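Local coordinates for surface presentation of antigens protein spaS (Salmonella typhimurium, PDB 3C01), which works in a secretory pathway that presents on the Salmonella surface the determinants needed to enter mammalian cells, and is seen here as its C-terminal piece, at residues Tyr35-Lys38 with Pro42-Val45; Val22-Thr25 with Ala31-Ala34; Ile47-Ser52 with Leu65-Glu70. All coordinates share one frame; numbering follows the deposited sequence.

How the interactions relate
Interactions 1 and 2 both use helix 26-39: its residues 31-34 pack against strand 19-25, and one turn later its residues 35-38 meet strand 43-45. The two touch through R33, whose NH2 lies 3.6 Å from V45 CG2. Interaction 2 is buried and made of methyl and methylene groups. Interaction 1 is also apolar across its segments but only partly buried, with a bound cysteine on its strand. Interaction 3, partly buried, joins helices 47-56 and 65-84, its centre about 18 Å from that of interaction 1 and on the opposite side of the chain's centre; it is the one with a hydrogen bond across the segments, from a serine to a buried glutamate.

Interaction 1. Residues Tyr35-Lys38 with Pro42-Val45; sequences YAEK and PVIV. With CYS (cysteine), chain J.
A36 and V43 meet methyl to methyl where helix 26-39 turns back into strand 43-45, a helix-turn-strand step in the cytoplasmic domain of this type III secretion exporter family. A36 CB sits 4.0 Å from V43 CG2, the branch that lies anti to the carbonyl carbon of V43 (chi1 -180° places CG1 opposite the backbone N instead). The same CG2 has E37 CG at 4.4 Å, so a single methyl takes both contacts from the helix. E37 lies loosely alongside this methyl; its OE1 makes a salt bridge with R33, one turn back, and the side chain of R33 in turn touches V43 and V45.

The strand alternates: V43 and V45 turn to helix 26-39, whereas I44 packs on L74 of helix 65-84. Residues 43-45 also pair in parallel with a strand of another chain, so the sheet runs on across that interface; that chain is probably the other fragment of the self-cleaved exporter, as in relatives that cut before a Pro-Thr-His start.

The bound cysteine puts its carboxylate at the strand backbone. V45 N donates to its O at 2.5 Å, a length too short to trust at this resolution, through a fairly straight N-H...O angle of 162°.

Interaction 2. Residues Val22-Thr25 with Ala31-Ala34; sequences VYET and AVRA
V32 reaches from helix 26-39 to V22 and E24, two residues that point from strand 19-25 to the same side. Its CB is aimed at the strand, and the two methyls that branch from it divide the work. CG1 is carried opposite the backbone N (chi1 168°) and ends 4.0 Å from V22 CG1. CG2, on the side of the backbone N, lies 4.1 Å from that same V22 methyl and 3.8 Å from E24 CG. One methyl of V22 thus faces both prongs of V32, the two valines meeting tip to tip, while E24 runs across V32 at about a right angle.

V22 presents CG1 because this branch, too, stands opposite its backbone N. E24 offers mainly its CG methylene: the chain bends at chi2 (-65°), and the carboxylate is led away from the helix, where its OE1 forms a long, weak ion pair with R59.

The arrangement is a beta-alpha unit. Strand 19-25 passes straight into helix 26-39, and the helix folds back so that its second turn covers the strand it has just left. T5 of strand 4-9 touches V22, E24 and V32 alike, so the antiparallel partner strand shares this apolar layer; backbone hydrogen bonds between V22 and G7 and between E24 and T5 hold the two strands together. Apolar side chains of another chain also pack on V22, E24 and V32.

Y23, between the two contact residues, points away from the helix. Its ring meets that of F54 with the planes about 15° apart, and its OH is hydrogen-bonded to the backbone oxygen of F54.

Interaction 3. Residues Ile47-Ser52 with Leu65-Glu70; sequences IKLARS and LEEIDE
S52 and E67 supply the polar half of this helix pair. S52 OG donates to E67 OE2 at 2.5 Å, shorter than a usual hydrogen bond, although the exact length should not be pressed at this resolution. A chi1 of 65° sets the hydroxyl between the backbone N and the carbonyl carbon of S52, facing the other helix. T56 OG1, one turn further along helix 47-56, lies within bonding reach of both the second carboxylate oxygen, E67 OE1, and S52 O, and its single proton can serve one of them at a time. Hydroxyl groups of the same neighbouring helix thus stand by both oxygens of this buried acid and would tend to hold the carboxylate in one rotation.

The van der Waals half rests on one methyl. L49 CD1 lies 4.2 Å from E67 CG, and on E70 it is 4.0 Å from CG, 3.7 Å from CD and 3.8 Å from OE2. E70 is extended beyond CG, and its side chain and that of L49 slide past each other in opposite directions, so that the leucine methyl lies alongside the glutamate's stem and against its carboxylate.

Backbone spacing follows the same pattern: L49 is nearest E70, and S52 nearest E67, one turn apart on both helices, as expected for an antiparallel pair. The axes of these short segments come no closer than 11.7 Å at an angle of 153°, a wide separation spanned mainly by the two glutamates and L49. E67 also touches L53 of helix 47-56 and H57 in the loop just after it, and I68, on another side of helix 65-84, packs on P18 and V63. Helix 47-56 follows directly on strand 43-45 and turns I47, A50 and R51 to another chain.

Interaction 1. Residues Tyr35-Lys38 with Pro42-Val45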
loop_
_atom_site.group_PDB
_atom_site.type_symbol
_atom_site.label_atom_id
_atom_site.label_comp_id
_atom_site.label_asym_id
_atom_site.label_seq_id
_atom_site.Cartn_x
_atom_site.Cartn_y
_atom_site.Cartn_z
ATOM N N TYR B 35 2.918 -7.228 9.679
ATOM C CA TYR B 35 2.246 -6.261 10.527
ATOM C C TYR B 35 0.855 -5.819 9.958
ATOM O O TYR B 35 -0.094 -5.714 10.686
ATOM C CB TYR B 35 3.178 -5.068 10.830
ATOM C CG TYR B 35 2.584 -4.179 11.878
ATOM C CD1 TYR B 35 2.744 -4.464 13.230
ATOM C CD2 TYR B 35 1.848 -3.061 11.529
ATOM C CE1 TYR B 35 2.179 -3.666 14.213
ATOM C CE2 TYR B 35 1.274 -2.261 12.508
ATOM C CZ TYR B 35 1.428 -2.589 13.847
ATOM O OH TYR B 35 0.854 -1.815 14.802
ATOM N N ALA B 36 0.753 -5.576 8.654
ATOM C CA ALA B 36 -0.512 -5.277 8.020
ATOM C C ALA B 36 -1.567 -6.419 8.225
ATOM O O ALA B 36 -2.761 -6.155 8.484
ATOM C CB ALA B 36 -0.276 -5.074 6.610
ATOM N N GLU B 37 -1.100 -7.670 8.119
ATOM C CA GLU B 37 -1.940 -8.823 8.360
ATOM C C GLU B 37 -2.436 -8.801 9.783
ATOM O O GLU B 37 -3.612 -8.895 10.003
ATOM C CB GLU B 37 -1.226 -10.157 7.999
ATOM C CG GLU B 37 -1.341 -10.488 6.462
ATOM C CD GLU B 37 -0.269 -11.497 5.850
ATOM O OE1 GLU B 37 -0.261 -11.632 4.574
ATOM O OE2 GLU B 37 0.548 -12.131 6.591
ATOM N N LYS B 38 -1.544 -8.645 10.744
ATOM C CA LYS B 38 -1.904 -8.542 12.158
ATOM C C LYS B 38 -2.925 -7.440 12.452
ATOM O O LYS B 38 -3.815 -7.575 13.265
ATOM C CB LYS B 38 -0.633 -8.271 12.958
ATOM C CG LYS B 38 -0.781 -8.288 14.465
ATOM C CD LYS B 38 0.494 -7.747 15.102
ATOM C CE LYS B 38 0.420 -7.534 16.625
ATOM N NZ LYS B 38 1.064 -6.161 16.918
ATOM N N PRO B 42 -5.313 -4.545 4.264
ATOM C CA PRO B 42 -5.211 -5.516 3.132
ATOM C C PRO B 42 -3.925 -5.507 2.362
ATOM O O PRO B 42 -3.385 -4.433 2.097
ATOM C CB PRO B 42 -6.351 -5.121 2.192
ATOM C CG PRO B 42 -7.038 -3.912 2.829
ATOM C CD PRO B 42 -6.495 -3.670 4.176
ATOM N N VAL B 43 -3.472 -6.703 1.979
ATOM C CA VAL B 43 -2.234 -6.924 1.256
ATOM C C VAL B 43 -2.555 -7.482 -0.117
ATOM O O VAL B 43 -3.190 -8.508 -0.230
ATOM C CB VAL B 43 -1.307 -7.897 2.021
ATOM C CG1 VAL B 43 0.025 -8.128 1.245
ATOM C CG2 VAL B 43 -1.010 -7.368 3.438
ATOM N N ILE B 44 -2.119 -6.806 -1.170
ATOM C CA ILE B 44 -2.409 -7.223 -2.531
ATOM C C ILE B 44 -1.138 -7.636 -3.185
ATOM O O ILE B 44 -0.259 -6.830 -3.339
ATOM C CB ILE B 44 -3.040 -6.077 -3.297
ATOM C CG1 ILE B 44 -4.352 -5.703 -2.597
ATOM C CG2 ILE B 44 -3.353 -6.487 -4.716
ATOM C CD1 ILE B 44 -5.047 -4.549 -3.260
ATOM N N VAL B 45 -1.013 -8.896 -3.556
ATOM C CA VAL B 45 0.242 -9.360 -4.099
ATOM C C VAL B 45 0.179 -9.195 -5.611
ATOM O O VAL B 45 -0.366 -10.042 -6.334
ATOM C CB VAL B 45 0.622 -10.799 -3.662
ATOM C CG1 VAL B 45 2.084 -11.074 -4.096
ATOM C CG2 VAL B 45 0.495 -10.978 -2.138
HETATM N N CYS J . -4.702 -10.188 -5.542
HETATM C CA CYS J . -5.097 -10.821 -4.265
HETATM C C CYS J . -3.949 -10.720 -3.314
HETATM O O CYS J . -2.806 -10.577 -3.749
HETATM C CB CYS J . -5.422 -12.291 -4.482
HETATM S SG CYS J . -4.125 -13.162 -5.304
HETATM O OXT CYS J . -4.154 -10.808 -2.112
#

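Interaction 2. Residues Val22-Thr25 with Ala31-Ala34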
loop_
_atom_site.group_PDB
_atom_site.type_symbol
_atom_site.label_atom_id
_atom_site.label_comp_id
_atom_site.label_asym_id
_atom_site.label_seq_id
_atom_site.Cartn_x
_atom_site.Cartn_y
_atom_site.Cartn_z
ATOM N N VAL B 22 4.244 3.742 2.722
ATOM C CA VAL B 22 5.191 2.760 3.218
ATOM C C VAL B 22 6.083 2.386 2.055
ATOM O O VAL B 22 5.595 2.232 0.937
ATOM C CB VAL B 22 4.465 1.518 3.677
ATOM C CG1 VAL B 22 5.460 0.408 4.054
ATOM C CG2 VAL B 22 3.521 1.871 4.816
ATOM N N TYR B 23 7.387 2.239 2.311
ATOM C CA TYR B 23 8.314 1.835 1.254
ATOM C C TYR B 23 9.476 1.037 1.862
ATOM O O TYR B 23 10.322 1.609 2.555
ATOM C CB TYR B 23 8.813 3.098 0.585
ATOM C CG TYR B 23 9.634 2.925 -0.667
ATOM C CD1 TYR B 23 9.034 3.029 -1.920
ATOM C CD2 TYR B 23 11.006 2.749 -0.603
ATOM C CE1 TYR B 23 9.752 2.917 -3.078
ATOM C CE2 TYR B 23 11.759 2.616 -1.770
ATOM C CZ TYR B 23 11.120 2.713 -3.002
ATOM O OH TYR B 23 11.819 2.637 -4.181
ATOM N N GLU B 24 9.506 -0.270 1.618
ATOM C CA GLU B 24 10.472 -1.139 2.263
ATOM C C GLU B 24 10.798 -2.331 1.393
ATOM O O GLU B 24 9.982 -2.770 0.598
ATOM C CB GLU B 24 9.956 -1.660 3.608
ATOM C CG GLU B 24 9.510 -0.606 4.641
ATOM C CD GLU B 24 10.638 0.295 5.146
ATOM O OE1 GLU B 24 10.316 1.348 5.799
ATOM O OE2 GLU B 24 11.839 -0.029 4.876
ATOM N N THR B 25 11.983 -2.893 1.572
ATOM C CA THR B 25 12.353 -4.065 0.826
ATOM C C THR B 25 12.846 -5.161 1.760
ATOM O O THR B 25 13.077 -4.935 2.953
ATOM C CB THR B 25 13.472 -3.706 -0.155
ATOM O OG1 THR B 25 14.668 -3.522 0.583
ATOM C CG2 THR B 25 13.190 -2.416 -0.883
ATOM N N ALA B 31 8.385 -7.845 7.245
ATOM C CA ALA B 31 7.816 -7.418 8.518
ATOM C C ALA B 31 6.592 -6.523 8.304
ATOM O O ALA B 31 5.624 -6.591 9.056
ATOM C CB ALA B 31 8.870 -6.746 9.403
ATOM N N VAL B 32 6.615 -5.721 7.250
ATOM C CA VAL B 32 5.473 -4.881 6.891
ATOM C C VAL B 32 4.261 -5.710 6.585
ATOM O O VAL B 32 3.202 -5.418 7.080
ATOM C CB VAL B 32 5.795 -3.946 5.673
ATOM C CG1 VAL B 32 4.539 -3.317 5.128
ATOM C CG2 VAL B 32 6.783 -2.843 6.094
ATOM N N ARG B 33 4.434 -6.747 5.774
ATOM C CA ARG B 33 3.380 -7.727 5.468
ATOM C C ARG B 33 2.836 -8.357 6.723
ATOM O O ARG B 33 1.628 -8.463 6.892
ATOM C CB ARG B 33 3.968 -8.864 4.652
ATOM C CG ARG B 33 3.220 -9.221 3.434
ATOM C CD ARG B 33 2.508 -10.579 3.458
ATOM N NE ARG B 33 2.786 -11.258 2.196
ATOM C CZ ARG B 33 1.964 -12.068 1.533
ATOM N NH1 ARG B 33 0.752 -12.369 1.954
ATOM N NH2 ARG B 33 2.381 -12.597 0.406
ATOM N N ALA B 34 3.722 -8.833 7.595
ATOM C CA ALA B 34 3.250 -9.518 8.810
ATOM C C ALA B 34 2.455 -8.476 9.630
ATOM O O ALA B 34 1.403 -8.779 10.152
ATOM C CB ALA B 34 4.411 -10.126 9.607
#

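Interaction 3. Residues Ile47-Ser52 with Leu65-Glu70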
loop_
_atom_site.group_PDB
_atom_site.type_symbol
_atom_site.label_atom_id
_atom_site.label_comp_id
_atom_site.label_asym_id
_atom_site.label_seq_id
_atom_site.Cartn_x
_atom_site.Cartn_y
_atom_site.Cartn_z
ATOM N N ILE B 47 2.746 -8.285 -8.479
ATOM C CA ILE B 47 4.152 -8.215 -8.763
ATOM C C ILE B 47 4.500 -7.057 -9.702
ATOM O O ILE B 47 5.357 -6.238 -9.367
ATOM C CB ILE B 47 4.623 -9.596 -9.261
ATOM C CG1 ILE B 47 4.573 -10.583 -8.073
ATOM C CG2 ILE B 47 6.002 -9.544 -9.874
ATOM C CD1 ILE B 47 4.995 -11.970 -8.426
ATOM N N LYS B 48 3.828 -6.935 -10.846
ATOM C CA LYS B 48 4.204 -5.876 -11.782
ATOM C C LYS B 48 4.038 -4.519 -11.164
ATOM O O LYS B 48 4.905 -3.669 -11.303
ATOM C CB LYS B 48 3.448 -5.932 -13.097
ATOM C CG LYS B 48 4.093 -6.896 -14.053
ATOM C CD LYS B 48 3.300 -7.102 -15.348
ATOM C CE LYS B 48 3.477 -8.549 -15.899
ATOM N NZ LYS B 48 3.134 -8.624 -17.363
ATOM N N LEU B 49 2.934 -4.325 -10.462
ATOM C CA LEU B 49 2.671 -3.029 -9.816
ATOM C C LEU B 49 3.661 -2.721 -8.682
ATOM O O LEU B 49 4.193 -1.618 -8.606
ATOM C CB LEU B 49 1.212 -2.962 -9.341
ATOM C CG LEU B 49 0.804 -1.598 -8.790
ATOM C CD1 LEU B 49 1.002 -0.515 -9.820
ATOM C CD2 LEU B 49 -0.652 -1.649 -8.309
ATOM N N ALA B 50 3.937 -3.699 -7.832
ATOM C CA ALA B 50 4.939 -3.527 -6.756
ATOM C C ALA B 50 6.252 -3.092 -7.355
ATOM O O ALA B 50 6.908 -2.165 -6.875
ATOM C CB ALA B 50 5.148 -4.824 -5.962
ATOM N N ARG B 51 6.634 -3.788 -8.409
ATOM C CA ARG B 51 7.925 -3.574 -9.018
ATOM C C ARG B 51 8.052 -2.185 -9.637
ATOM O O ARG B 51 9.085 -1.539 -9.540
ATOM C CB ARG B 51 8.173 -4.642 -10.063
ATOM C CG ARG B 51 9.561 -5.191 -10.025
ATOM C CD ARG B 51 9.622 -6.711 -10.188
ATOM N NE ARG B 51 10.214 -7.385 -9.019
ATOM C CZ ARG B 51 11.460 -7.181 -8.543
ATOM N NH1 ARG B 51 12.295 -6.273 -9.092
ATOM N NH2 ARG B 51 11.875 -7.882 -7.487
ATOM N N SER B 52 6.996 -1.705 -10.259
ATOM C CA SER B 52 7.125 -0.475 -10.947
ATOM C C SER B 52 6.956 0.730 -10.000
ATOM O O SER B 52 7.659 1.733 -10.181
ATOM C CB SER B 52 6.226 -0.440 -12.198
ATOM O OG SER B 52 4.862 -0.487 -11.879
ATOM N N LEU B 65 1.346 10.585 -12.454
ATOM C CA LEU B 65 0.370 10.362 -13.510
ATOM C C LEU B 65 0.640 9.066 -14.294
ATOM O O LEU B 65 -0.260 8.449 -14.825
ATOM C CB LEU B 65 0.319 11.574 -14.458
ATOM C CG LEU B 65 -0.325 12.875 -13.923
ATOM C CD1 LEU B 65 0.013 13.113 -12.421
ATOM C CD2 LEU B 65 0.101 14.083 -14.789
ATOM N N GLU B 66 1.890 8.663 -14.360
ATOM C CA GLU B 66 2.284 7.388 -14.950
ATOM C C GLU B 66 1.478 6.226 -14.366
ATOM O O GLU B 66 0.930 5.416 -15.096
ATOM C CB GLU B 66 3.751 7.200 -14.598
ATOM C CG GLU B 66 4.578 6.118 -15.277
ATOM C CD GLU B 66 6.084 6.268 -14.856
ATOM O OE1 GLU B 66 6.340 6.558 -13.639
ATOM O OE2 GLU B 66 6.992 6.131 -15.729
ATOM N N GLU B 67 1.398 6.155 -13.041
ATOM C CA GLU B 67 0.811 5.004 -12.375
ATOM C C GLU B 67 -0.520 5.247 -11.715
ATOM O O GLU B 67 -1.109 4.310 -11.163
ATOM C CB GLU B 67 1.768 4.472 -11.310
ATOM C CG GLU B 67 2.296 3.050 -11.580
ATOM C CD GLU B 67 3.770 3.014 -11.856
ATOM O OE1 GLU B 67 4.419 4.089 -11.916
ATOM O OE2 GLU B 67 4.289 1.894 -12.021
ATOM N N ILE B 68 -0.996 6.481 -11.771
ATOM C CA ILE B 68 -2.195 6.867 -11.047
ATOM C C ILE B 68 -3.408 6.030 -11.447
ATOM O O ILE B 68 -4.168 5.600 -10.572
ATOM C CB ILE B 68 -2.509 8.409 -11.203
ATOM C CG1 ILE B 68 -3.656 8.845 -10.284
ATOM C CG2 ILE B 68 -2.878 8.776 -12.613
ATOM C CD1 ILE B 68 -3.429 8.598 -8.807
ATOM N N ASP B 69 -3.603 5.798 -12.748
ATOM C CA ASP B 69 -4.812 5.100 -13.191
ATOM C C ASP B 69 -4.844 3.656 -12.715
ATOM O O ASP B 69 -5.905 3.134 -12.337
ATOM C CB ASP B 69 -4.986 5.164 -14.719
ATOM C CG ASP B 69 -5.163 6.602 -15.230
ATOM O OD1 ASP B 69 -5.764 7.438 -14.505
ATOM O OD2 ASP B 69 -4.698 6.908 -16.360
ATOM N N GLU B 70 -3.685 3.010 -12.730
ATOM C CA GLU B 70 -3.593 1.641 -12.233
ATOM C C GLU B 70 -3.865 1.579 -10.724
ATOM O O GLU B 70 -4.627 0.753 -10.277
ATOM C CB GLU B 70 -2.228 1.098 -12.537
ATOM C CG GLU B 70 -2.105 -0.368 -12.382
ATOM C CD GLU B 70 -0.846 -0.914 -13.049
ATOM O OE1 GLU B 70 -0.735 -2.162 -13.132
ATOM O OE2 GLU B 70 0.026 -0.097 -13.493
#